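Local coordinates for EpsJ (Vibrio vulnificus, PDB 2RET), which is a pseudopilin that pairs with EpsI and probably forms part of the pseudopilus of the type 2 secretion system, at residues 30-35 and 163-168; 37-42 and 140-145; 67-72 and 83-88; 122-127 and 152-157. All blocks are in the same frame, centred on the assembly; numbering follows the deposited sequence. Where two conformers were deposited one is given.

Contact 1. Residues 30-35 and 163-168; sequences SDFRQI and RTYLTP
The end of the long N-terminal helix, together with the turn that follows it, rests here on strand 159-166, outermost within this chain in the four-stranded antiparallel sheet, an aromatic and water-bridged contact in the helix-on-sheet fold of a pseudopilin. Residues 30-35 meet residues 163-168 through Phe32, Arg33, Ile35, Tyr165 and Pro168, and no direct hydrogen bond joins them. Tyr165 CG is anti to its carbonyl carbon (chi1 -54°), which turns one ring face to Phe32, and Phe32 CB sits over the centre of that face, a CH-pi contact 3.5 Å from the Tyr165 centroid. The two rings run nearly parallel but slid apart, with little overlap, because the Phe32 ring continues away toward Phe68, Tyr90 and Val151 in the core between the sheets. Arg33 crosses Tyr165 at about a right angle, its CG touching the ring at CD1 while its extended chain carries the guanidinium on toward Arg163. There NH2 of Arg33 and NH1 of Arg163 stand only 3.0 Å apart, two donors of like charge; Asp29 OD1 makes salt bridges with both arginines and would offset their repulsion. Arg163 NH2 also bonds Asn23 of the EpsI chain, so this corner belongs to the binary interface. Backbone carbonyls are joined through solvent: one water donates to Phe32 O and Leu166 O, a second to Arg33 O and Leu166 O. Farther along, the Pro168 ring meets the turn at a carbonyl, its CG lying 3.3 Å from Ile35 O.

Contact 2. Residues 37-42 and 140-145; sequences LRQTRT and SNELTL
Two side chains of residues 37-42, Leu37 and Gln39, reach across to residues 140-145 in quite different ways. Leu37 has CG anti to the backbone N (chi1 -161°), which brings its CD1 methyl to the other segment; Leu145 points toward it, and the two leucines slide past each other in opposite directions, with Leu37 CD1 4.0 Å from Leu145 CG. The same methyl lies 4.2 Å from Thr144 CA, so it also touches backbone. Gln39, extended beyond CG, crosses Glu142 at about a right angle, and its amide bypasses the carboxylate to use the main chain: NE2 donates to Glu142 O at 2.9 Å. This bond is bent, 133° at the hydrogen, and the donor stands above the carbonyl plane. The Gln39 amide plane is turned 52° from the Glu142 carboxylate, and NE2 also touches Glu142 CB. The receiving loop is shaped locally by an Asx turn, in which Asn141 OD1 accepts from Leu143 N at 3.0 Å. On the other segment Arg38 NH1 bonds Gln39 O almost along the C=O axis and also forms a salt bridge with Asp106. The contact lies at the surface, where the loop between strands 135-136 and 148-155 meets the chain leading into strand 40-41; Leu37 and Leu145 both reach strand 49-56, at Leu51 and Leu52.

Contact 3. Residues 67-72 and 83-88; sequences MFARLG and GEVTKV
Phe68 and Arg70 both hold CG in the crowded position between the backbone N and the carbonyl carbon (chi1 55° and 64°), as Val88 does with its CG2 methyl; strand register puts all three on one face, and these torsions bring ring, methyls and arginine chain into contact. Val88 CG2 lies over a face of the Phe68 ring, a tight approach of 3.2 Å to Phe68 CE2. The other methyl, Val88 CG1, meets the aliphatic part of Arg70, 3.6 Å from its CD. Thr86 runs side by side with Arg70 and points the same way, its OG1 against Arg70 CG. The arginine chain turns about CG-CD (chi3 -75°), so that NE and NH2 grip Leu71 O side-on, with NH2 at 2.7 Å from that oxygen; NH1 forms a salt bridge with Asp31 of the N-terminal helix. Residues 67-72 and 83-88 belong to a beta hairpin formed by strands 64-74 and 79-93 of the larger antiparallel sheet. Phe68 with Val88 and Arg70 with Thr86 are hydrogen-bonded pairs, and Gly72 N adds a further bond to Glu84 O; Ala69 with Lys87 and Leu71 with Val85 are non-hydrogen-bonded pairs. Val88 N to Phe68 O, 3.0 Å long, is nearly straight and runs along the C=O axis, whereas Arg70 N approaches Thr86 O from above the carbonyl plane. On the face of Ala69 and Lys87, Ala69 CB packs 3.6 Å from Val85 CG1. The lysine chain passes selenomethionine Met67, whose SE is 4.0 Å from Lys87 CD, and Lys87 NZ bonds Pro105 O.

Contact 4. Residues 122-127 and 152-157; sequences VEELNV and ELTLKD
Backbone hydrogen bonds hold residues 122-127 to residues 152-157 as antiparallel neighbours. Asn126 and Glu152 make a reciprocal pair: Asn126 N donates to Glu152 O at 2.9 Å, almost perfectly straight at 179°, and Glu152 N returns a bond to Asn126 O. Toward the other end Glu123 N donates to Thr154 O (2.7 Å) and Thr154 N to Glu124 O (3.2 Å); near-helical angles at Glu123 are consistent with a classic beta bulge. Apolar contacts occupy the face carrying Val122, Leu125, Leu153 and Leu155. Val122 and Leu155 lie side by side, with Val122 CG2 squeezed to 3.5 Å from Leu155 CD2, while Leu125 CD1 meets Leu153 CD2 at 3.9 Å. Glu124, Asn126, Glu152 and Thr154 line the opposite face. At the end of the strand pair Glu123, extended beyond CG, crosses Lys156 at about a right angle, its OE2 touching the lysine CG and CE; Glu123 OE2 and Lys156 NZ stay 4.4 Å apart, too far for a salt bridge. Strands 122-130 and 148-155 are adjacent in the four-stranded sheet, and its apolar face looks toward the N-terminal helix, where Leu153 touches Met28 and Leu155 touches Arg17, and toward Trp54 of strand 49-56, which meets Leu125.

Overall arrangement
Contacts 1, 2 and 3 touch one another in a cluster. Contact 1 meets contact 3 through the salt bridge of Asp31 OD1 with Arg70 NH1 (2.9 Å) and a probable hydrogen bond between Gln34 O and Leu71 N, and it touches contact 2 where Ile35 CG2 packs 3.7 Å from Leu145 CD1. Contacts 2 and 3 also meet, Arg38 O lying on Ala69 CB, and their centres are about 12 Å apart. Contact 4 stands apart, about 24 Å from contact 3 between centres, yet shares the smaller sheet with contact 1, since strands 148-155 and 159-166 are neighbours. The helix end thus links both sheets, beside EpsI and a second EpsJ subunit.

Contact 1. Residues 30-35 and 163-168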
# COMPACT_ATOMS: atom_id res chain seq x y z
N SER B 30 -6.55 2.20 -20.25
CA SER B 30 -7.10 2.55 -18.94
C SER B 30 -7.83 1.36 -18.33
O SER B 30 -7.74 1.14 -17.12
CB SER B 30 -8.01 3.79 -18.99
OG SER B 30 -9.30 3.53 -19.58
N ASP B 31 -8.54 0.59 -19.16
CA ASP B 31 -9.41 -0.50 -18.70
C ASP B 31 -8.63 -1.80 -18.47
O ASP B 31 -8.68 -2.37 -17.40
CB ASP B 31 -10.53 -0.79 -19.70
CG ASP B 31 -11.62 0.26 -19.71
OD1 ASP B 31 -11.86 0.95 -18.69
OD2 ASP B 31 -12.30 0.38 -20.76
N PHE B 32 -7.93 -2.25 -19.49
CA PHE B 32 -7.26 -3.53 -19.44
C PHE B 32 -6.03 -3.56 -18.52
O PHE B 32 -5.63 -4.65 -18.06
CB PHE B 32 -6.92 -3.99 -20.84
CG PHE B 32 -8.09 -4.44 -21.63
CD1 PHE B 32 -8.60 -5.70 -21.45
CD2 PHE B 32 -8.66 -3.62 -22.59
CE1 PHE B 32 -9.69 -6.13 -22.18
CE2 PHE B 32 -9.77 -4.03 -23.30
CZ PHE B 32 -10.29 -5.30 -23.10
N ARG B 33 -5.43 -2.40 -18.26
CA ARG B 33 -4.36 -2.35 -17.28
C ARG B 33 -4.86 -2.30 -15.82
O ARG B 33 -4.05 -2.47 -14.89
CB ARG B 33 -3.42 -1.18 -17.56
CG ARG B 33 -2.59 -1.30 -18.81
CD ARG B 33 -1.86 -0.01 -18.97
NE ARG B 33 -1.02 0.17 -20.15
CZ ARG B 33 0.27 -0.15 -20.24
NH1 ARG B 33 0.92 -0.71 -19.24
NH2 ARG B 33 0.93 0.13 -21.36
N GLN B 34 -6.15 -2.05 -15.61
CA GLN B 34 -6.72 -1.90 -14.29
C GLN B 34 -7.80 -2.95 -13.99
O GLN B 34 -8.73 -2.71 -13.22
CB GLN B 34 -7.25 -0.46 -14.11
CG GLN B 34 -6.12 0.57 -14.29
CD GLN B 34 -6.29 1.76 -13.44
OE1 GLN B 34 -5.65 1.91 -12.37
NE2 GLN B 34 -7.16 2.64 -13.87
N ILE B 35 -7.61 -4.13 -14.56
CA ILE B 35 -8.51 -5.27 -14.33
C ILE B 35 -8.45 -5.69 -12.86
O ILE B 35 -7.36 -5.80 -12.29
CB ILE B 35 -8.15 -6.50 -15.24
CG1 ILE B 35 -8.37 -6.14 -16.71
CG2 ILE B 35 -9.01 -7.75 -14.87
CD1 ILE B 35 -8.23 -7.35 -17.70
N ARG B 163 -2.79 -5.50 -28.45
CA ARG B 163 -2.15 -5.03 -27.21
C ARG B 163 -2.18 -6.11 -26.11
O ARG B 163 -3.18 -6.74 -25.87
CB ARG B 163 -2.78 -3.72 -26.70
CG ARG B 163 -2.32 -2.45 -27.46
CD ARG B 163 -0.88 -2.00 -27.13
NE ARG B 163 -0.82 -1.51 -25.75
CZ ARG B 163 -0.29 -2.15 -24.71
NH1 ARG B 163 -0.38 -1.57 -23.51
NH2 ARG B 163 0.31 -3.32 -24.83
N THR B 164 -1.04 -6.31 -25.46
CA THR B 164 -0.84 -7.23 -24.36
C THR B 164 -0.77 -6.49 -23.04
O THR B 164 0.02 -5.57 -22.90
CB THR B 164 0.53 -7.96 -24.52
OG1 THR B 164 0.52 -8.68 -25.77
CG2 THR B 164 0.76 -8.94 -23.36
N TYR B 165 -1.54 -6.95 -22.06
CA TYR B 165 -1.66 -6.29 -20.78
C TYR B 165 -1.45 -7.30 -19.66
O TYR B 165 -1.94 -8.43 -19.77
CB TYR B 165 -3.07 -5.72 -20.62
CG TYR B 165 -3.54 -4.81 -21.72
CD1 TYR B 165 -3.22 -3.45 -21.70
CD2 TYR B 165 -4.35 -5.29 -22.74
CE1 TYR B 165 -3.65 -2.60 -22.69
CE2 TYR B 165 -4.80 -4.46 -23.73
CZ TYR B 165 -4.47 -3.11 -23.69
OH TYR B 165 -4.93 -2.26 -24.66
N LEU B 166 -0.72 -6.91 -18.61
CA LEU B 166 -0.51 -7.79 -17.45
C LEU B 166 -1.57 -7.53 -16.41
O LEU B 166 -2.06 -6.44 -16.31
CB LEU B 166 0.87 -7.61 -16.84
CG LEU B 166 2.08 -7.82 -17.76
CD1 LEU B 166 3.34 -7.92 -16.89
CD2 LEU B 166 1.95 -9.00 -18.67
N THR B 167 -1.97 -8.56 -15.67
CA THR B 167 -3.00 -8.44 -14.66
C THR B 167 -2.38 -8.44 -13.29
O THR B 167 -1.20 -8.78 -13.13
CB THR B 167 -3.99 -9.63 -14.68
OG1 THR B 167 -3.26 -10.84 -14.47
CG2 THR B 167 -4.81 -9.65 -15.98
N PRO B 168 -3.15 -8.01 -12.28
CA PRO B 168 -2.62 -8.13 -10.91
C PRO B 168 -2.56 -9.57 -10.39
O PRO B 168 -3.41 -10.41 -10.74
CB PRO B 168 -3.58 -7.28 -10.08
CG PRO B 168 -4.88 -7.33 -10.85
CD PRO B 168 -4.48 -7.36 -12.32
O HOH W 1 -4.86 -5.75 -15.89
O HOH W 2 -1.37 -3.62 -15.49

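Contact 2. Residues 37-42 and 140-145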
# COMPACT_ATOMS: atom_id res chain seq x y z
N LEU B 37 -9.46 -8.25 -9.55
CA LEU B 37 -9.74 -9.57 -9.01
C LEU B 37 -11.05 -9.52 -8.24
O LEU B 37 -11.09 -9.51 -7.02
CB LEU B 37 -8.56 -10.03 -8.13
CG LEU B 37 -8.42 -11.52 -7.82
CD1 LEU B 37 -8.34 -12.33 -9.09
CD2 LEU B 37 -7.18 -11.75 -6.91
N ARG B 38 -12.15 -9.47 -8.99
CA ARG B 38 -13.49 -9.27 -8.45
C ARG B 38 -14.46 -9.96 -9.41
O ARG B 38 -14.53 -9.60 -10.58
CB ARG B 38 -13.78 -7.76 -8.29
CG ARG B 38 -15.26 -7.30 -8.18
CD ARG B 38 -16.01 -7.95 -7.04
NE ARG B 38 -16.98 -7.07 -6.35
CZ ARG B 38 -18.30 -7.07 -6.53
NH1 ARG B 38 -18.89 -7.88 -7.40
NH2 ARG B 38 -19.06 -6.23 -5.81
N GLN B 39 -15.15 -10.97 -8.92
CA GLN B 39 -16.12 -11.71 -9.74
C GLN B 39 -17.38 -10.88 -10.00
O GLN B 39 -17.82 -10.12 -9.12
CB GLN B 39 -16.51 -13.02 -9.07
CG GLN B 39 -15.46 -14.09 -9.19
CD GLN B 39 -15.78 -15.30 -8.35
OE1 GLN B 39 -16.54 -15.22 -7.41
NE2 GLN B 39 -15.19 -16.44 -8.69
N THR B 40 -17.94 -11.03 -11.20
CA THR B 40 -19.14 -10.30 -11.62
C THR B 40 -20.16 -11.32 -12.14
O THR B 40 -19.79 -12.40 -12.62
CB THR B 40 -18.77 -9.21 -12.66
OG1 THR B 40 -17.73 -9.67 -13.53
CG2 THR B 40 -18.23 -7.98 -11.96
N ARG B 41 -21.45 -11.01 -12.03
CA ARG B 41 -22.50 -11.96 -12.38
C ARG B 41 -22.67 -12.09 -13.89
O ARG B 41 -22.59 -11.09 -14.61
CB ARG B 41 -23.85 -11.58 -11.76
CG ARG B 41 -23.78 -11.38 -10.27
CD ARG B 41 -25.16 -11.41 -9.62
NE ARG B 41 -25.17 -10.72 -8.32
CZ ARG B 41 -24.62 -11.19 -7.19
NH1 ARG B 41 -23.97 -12.35 -7.16
NH2 ARG B 41 -24.71 -10.47 -6.07
N THR B 42 -22.85 -13.34 -14.32
CA THR B 42 -23.50 -13.74 -15.61
C THR B 42 -22.66 -14.81 -16.32
O THR B 42 -22.73 -15.99 -15.95
CB THR B 42 -23.91 -12.54 -16.57
OG1 THR B 42 -25.28 -12.21 -16.33
CG2 THR B 42 -23.75 -12.89 -18.07
N SER B 140 -11.64 -19.99 -17.86
CA SER B 140 -12.67 -20.56 -17.03
C SER B 140 -12.20 -20.76 -15.59
O SER B 140 -12.92 -21.30 -14.78
CB SER B 140 -13.21 -21.85 -17.66
OG SER B 140 -12.16 -22.70 -18.08
N ASN B 141 -11.01 -20.28 -15.28
CA ASN B 141 -10.51 -20.28 -13.92
C ASN B 141 -11.14 -19.09 -13.20
O ASN B 141 -10.86 -17.93 -13.51
CB ASN B 141 -8.99 -20.17 -13.93
CG ASN B 141 -8.38 -20.34 -12.58
OD1 ASN B 141 -9.03 -20.17 -11.56
ND2 ASN B 141 -7.11 -20.66 -12.55
N GLU B 142 -12.02 -19.37 -12.24
CA GLU B 142 -12.78 -18.32 -11.55
C GLU B 142 -12.05 -17.82 -10.30
O GLU B 142 -12.48 -16.82 -9.67
CB GLU B 142 -14.21 -18.82 -11.22
CG GLU B 142 -15.28 -18.33 -12.22
CD GLU B 142 -15.66 -19.38 -13.30
OE1 GLU B 142 -16.52 -20.25 -13.01
OE2 GLU B 142 -15.14 -19.30 -14.45
N LEU B 143 -10.94 -18.48 -9.96
CA LEU B 143 -10.18 -18.17 -8.75
C LEU B 143 -9.03 -17.18 -8.94
O LEU B 143 -8.61 -16.56 -8.00
CB LEU B 143 -9.65 -19.47 -8.13
CG LEU B 143 -10.72 -20.50 -7.75
CD1 LEU B 143 -10.08 -21.73 -7.10
CD2 LEU B 143 -11.78 -19.85 -6.86
N THR B 144 -8.52 -17.06 -10.16
CA THR B 144 -7.35 -16.22 -10.46
C THR B 144 -7.46 -15.69 -11.90
O THR B 144 -8.11 -16.29 -12.75
CB THR B 144 -6.01 -17.02 -10.23
OG1 THR B 144 -4.89 -16.12 -10.24
CG2 THR B 144 -5.79 -18.07 -11.32
N LEU B 145 -6.85 -14.54 -12.16
CA LEU B 145 -6.87 -13.96 -13.50
C LEU B 145 -5.74 -14.58 -14.28
O LEU B 145 -4.81 -15.12 -13.68
CB LEU B 145 -6.71 -12.43 -13.46
CG LEU B 145 -7.93 -11.60 -12.98
CD1 LEU B 145 -7.48 -10.22 -12.59
CD2 LEU B 145 -9.06 -11.54 -14.06

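Contact 3. Residues 67-72 and 83-88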
# COMPACT_ATOMS: atom_id res chain seq x y z
N MSE B 67 -16.23 -8.89 -20.75
CA MSE B 67 -16.69 -8.11 -19.62
C MSE B 67 -15.88 -8.48 -18.41
O MSE B 67 -15.62 -9.66 -18.17
CB MSE B 67 -18.19 -8.32 -19.35
CG MSE B 67 -18.76 -7.28 -18.33
SE MSE B 67 -20.65 -7.55 -17.90
CE MSE B 67 -20.62 -9.29 -16.97
N PHE B 68 -15.55 -7.45 -17.63
CA PHE B 68 -14.74 -7.60 -16.42
C PHE B 68 -14.89 -6.42 -15.43
O PHE B 68 -15.34 -5.32 -15.79
CB PHE B 68 -13.25 -7.82 -16.80
CG PHE B 68 -12.66 -6.75 -17.71
CD1 PHE B 68 -12.63 -6.93 -19.09
CD2 PHE B 68 -12.11 -5.59 -17.18
CE1 PHE B 68 -12.08 -5.96 -19.93
CE2 PHE B 68 -11.55 -4.62 -17.99
CZ PHE B 68 -11.53 -4.78 -19.36
N ALA B 69 -14.52 -6.66 -14.17
CA ALA B 69 -14.44 -5.60 -13.14
C ALA B 69 -13.14 -4.84 -13.32
O ALA B 69 -12.15 -5.41 -13.71
CB ALA B 69 -14.55 -6.22 -11.74
N ARG B 70 -13.13 -3.54 -13.07
CA ARG B 70 -11.88 -2.82 -13.09
C ARG B 70 -11.78 -1.84 -11.91
O ARG B 70 -12.82 -1.40 -11.39
CB ARG B 70 -11.67 -2.12 -14.45
CG ARG B 70 -12.67 -1.03 -14.82
CD ARG B 70 -12.05 -0.01 -15.74
NE ARG B 70 -11.18 0.87 -15.01
CZ ARG B 70 -10.78 2.09 -15.37
NH1 ARG B 70 -11.11 2.66 -16.52
NH2 ARG B 70 -9.99 2.75 -14.56
N LEU B 71 -10.54 -1.54 -11.48
CA LEU B 71 -10.29 -0.43 -10.57
C LEU B 71 -10.72 0.87 -11.25
O LEU B 71 -10.14 1.26 -12.26
CB LEU B 71 -8.80 -0.35 -10.11
CG LEU B 71 -8.45 0.83 -9.16
CD1 LEU B 71 -9.35 0.93 -7.89
CD2 LEU B 71 -6.95 0.83 -8.74
N GLY B 72 -11.77 1.50 -10.75
CA GLY B 72 -12.22 2.79 -11.26
C GLY B 72 -11.43 3.96 -10.70
O GLY B 72 -11.00 4.84 -11.44
N GLY B 83 -10.46 1.15 -2.76
CA GLY B 83 -10.63 1.13 -4.22
C GLY B 83 -12.09 1.01 -4.58
O GLY B 83 -12.79 0.25 -3.95
N GLU B 84 -12.57 1.83 -5.51
CA GLU B 84 -13.90 1.70 -6.05
C GLU B 84 -13.81 0.88 -7.34
O GLU B 84 -13.14 1.29 -8.29
CB GLU B 84 -14.46 3.09 -6.32
CG GLU B 84 -15.96 3.20 -6.33
CD GLU B 84 -16.62 2.83 -5.02
OE1 GLU B 84 -15.99 2.96 -3.94
OE2 GLU B 84 -17.80 2.41 -5.07
N VAL B 85 -14.44 -0.29 -7.34
CA VAL B 85 -14.44 -1.21 -8.48
C VAL B 85 -15.68 -0.89 -9.35
O VAL B 85 -16.81 -0.80 -8.83
CB VAL B 85 -14.41 -2.71 -8.03
CG1 VAL B 85 -14.43 -3.67 -9.24
CG2 VAL B 85 -13.20 -3.02 -7.12
N THR B 86 -15.43 -0.64 -10.64
CA THR B 86 -16.48 -0.44 -11.64
C THR B 86 -16.50 -1.64 -12.56
O THR B 86 -15.79 -2.61 -12.33
CB THR B 86 -16.25 0.85 -12.46
OG1 THR B 86 -14.97 0.78 -13.11
CG2 THR B 86 -16.36 2.12 -11.54
N LYS B 87 -17.33 -1.64 -13.59
CA LYS B 87 -17.41 -2.80 -14.48
C LYS B 87 -17.46 -2.25 -15.91
O LYS B 87 -18.08 -1.22 -16.15
CB LYS B 87 -18.64 -3.63 -14.12
CG LYS B 87 -18.90 -4.86 -14.96
CD LYS B 87 -20.02 -5.68 -14.41
CE LYS B 87 -21.39 -5.13 -14.71
NZ LYS B 87 -22.40 -5.94 -13.98
N VAL B 88 -16.71 -2.88 -16.81
CA VAL B 88 -16.61 -2.44 -18.20
C VAL B 88 -16.72 -3.67 -19.16
O VAL B 88 -16.40 -4.78 -18.80
CB VAL B 88 -15.27 -1.70 -18.49
CG1 VAL B 88 -15.08 -0.54 -17.53
CG2 VAL B 88 -14.10 -2.67 -18.46

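Contact 4. Residues 122-127 and 152-157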
# COMPACT_ATOMS: atom_id res chain seq x y z
N VAL B 122 -14.19 -1.67 -37.26
CA VAL B 122 -13.53 -2.76 -36.55
C VAL B 122 -14.33 -4.00 -36.89
O VAL B 122 -15.49 -4.06 -36.60
CB VAL B 122 -13.46 -2.51 -35.03
CG1 VAL B 122 -12.98 -3.75 -34.28
CG2 VAL B 122 -12.52 -1.34 -34.74
N GLU B 123 -13.72 -4.96 -37.54
CA GLU B 123 -14.46 -6.14 -37.95
C GLU B 123 -14.58 -7.16 -36.81
O GLU B 123 -15.64 -7.78 -36.62
CB GLU B 123 -13.77 -6.78 -39.16
CG GLU B 123 -13.91 -5.94 -40.45
CD GLU B 123 -12.94 -6.33 -41.55
OE1 GLU B 123 -12.11 -7.24 -41.34
OE2 GLU B 123 -13.01 -5.71 -42.64
N GLU B 124 -13.51 -7.30 -36.04
CA GLU B 124 -13.38 -8.40 -35.10
C GLU B 124 -12.69 -7.89 -33.86
O GLU B 124 -11.93 -6.92 -33.91
CB GLU B 124 -12.58 -9.57 -35.72
CG GLU B 124 -12.74 -10.88 -34.96
CD GLU B 124 -11.92 -12.04 -35.53
OE1 GLU B 124 -11.85 -12.17 -36.79
OE2 GLU B 124 -11.38 -12.83 -34.72
N LEU B 125 -13.08 -8.53 -32.76
CA LEU B 125 -12.46 -8.50 -31.47
C LEU B 125 -12.06 -9.94 -31.14
O LEU B 125 -12.89 -10.80 -31.11
CB LEU B 125 -13.48 -7.97 -30.43
CG LEU B 125 -13.08 -8.06 -28.94
CD1 LEU B 125 -11.85 -7.21 -28.68
CD2 LEU B 125 -14.24 -7.70 -27.99
N ASN B 126 -10.78 -10.16 -30.89
CA ASN B 126 -10.29 -11.43 -30.36
C ASN B 126 -9.36 -11.25 -29.14
O ASN B 126 -8.47 -10.44 -29.14
CB ASN B 126 -9.54 -12.20 -31.43
CG ASN B 126 -9.29 -13.65 -31.02
OD1 ASN B 126 -10.21 -14.38 -30.60
ND2 ASN B 126 -8.04 -14.07 -31.12
N VAL B 127 -9.57 -12.07 -28.13
CA VAL B 127 -8.83 -12.00 -26.88
C VAL B 127 -8.28 -13.37 -26.55
O VAL B 127 -8.96 -14.38 -26.72
CB VAL B 127 -9.69 -11.46 -25.72
CG1 VAL B 127 -8.86 -11.42 -24.42
CG2 VAL B 127 -10.22 -10.00 -26.02
N GLU B 152 -6.75 -8.28 -29.47
CA GLU B 152 -6.54 -8.03 -30.88
C GLU B 152 -7.79 -7.48 -31.59
O GLU B 152 -8.85 -8.02 -31.48
CB GLU B 152 -6.09 -9.31 -31.57
CG GLU B 152 -5.74 -9.11 -33.04
CD GLU B 152 -5.30 -10.40 -33.68
OE1 GLU B 152 -6.19 -11.28 -33.92
OE2 GLU B 152 -4.07 -10.53 -33.90
N LEU B 153 -7.60 -6.39 -32.34
CA LEU B 153 -8.63 -5.79 -33.19
C LEU B 153 -8.24 -5.97 -34.65
O LEU B 153 -7.08 -5.86 -35.00
CB LEU B 153 -8.74 -4.29 -32.90
CG LEU B 153 -8.98 -3.91 -31.43
CD1 LEU B 153 -8.95 -2.41 -31.26
CD2 LEU B 153 -10.31 -4.47 -31.01
N THR B 154 -9.22 -6.27 -35.48
CA THR B 154 -9.07 -6.34 -36.92
C THR B 154 -9.81 -5.10 -37.45
O THR B 154 -11.05 -5.00 -37.38
CB THR B 154 -9.67 -7.64 -37.48
OG1 THR B 154 -9.05 -8.75 -36.82
CG2 THR B 154 -9.49 -7.75 -39.09
N LEU B 155 -9.01 -4.15 -37.92
CA LEU B 155 -9.48 -2.95 -38.56
C LEU B 155 -9.58 -3.15 -40.08
O LEU B 155 -8.76 -3.82 -40.69
CB LEU B 155 -8.56 -1.76 -38.25
CG LEU B 155 -8.16 -1.42 -36.81
CD1 LEU B 155 -7.69 0.05 -36.71
CD2 LEU B 155 -9.24 -1.74 -35.80
N LYS B 156 -10.61 -2.56 -40.66
CA LYS B 156 -10.87 -2.60 -42.09
C LYS B 156 -9.70 -2.06 -42.91
O LYS B 156 -9.35 -2.60 -43.95
CB LYS B 156 -12.12 -1.78 -42.40
CG LYS B 156 -13.44 -2.50 -42.09
CD LYS B 156 -14.47 -2.32 -43.27
CE LYS B 156 -15.35 -3.58 -43.52
NZ LYS B 156 -16.08 -3.53 -44.89
N ASP B 157 -9.13 -0.98 -42.41
CA ASP B 157 -8.04 -0.29 -43.06
C ASP B 157 -6.66 -0.82 -42.63
O ASP B 157 -5.85 -1.22 -43.44
CB ASP B 157 -8.16 1.23 -42.86
CG ASP B 157 -8.53 1.64 -41.43
OD1 ASP B 157 -8.67 0.80 -40.51
OD2 ASP B 157 -8.71 2.86 -41.20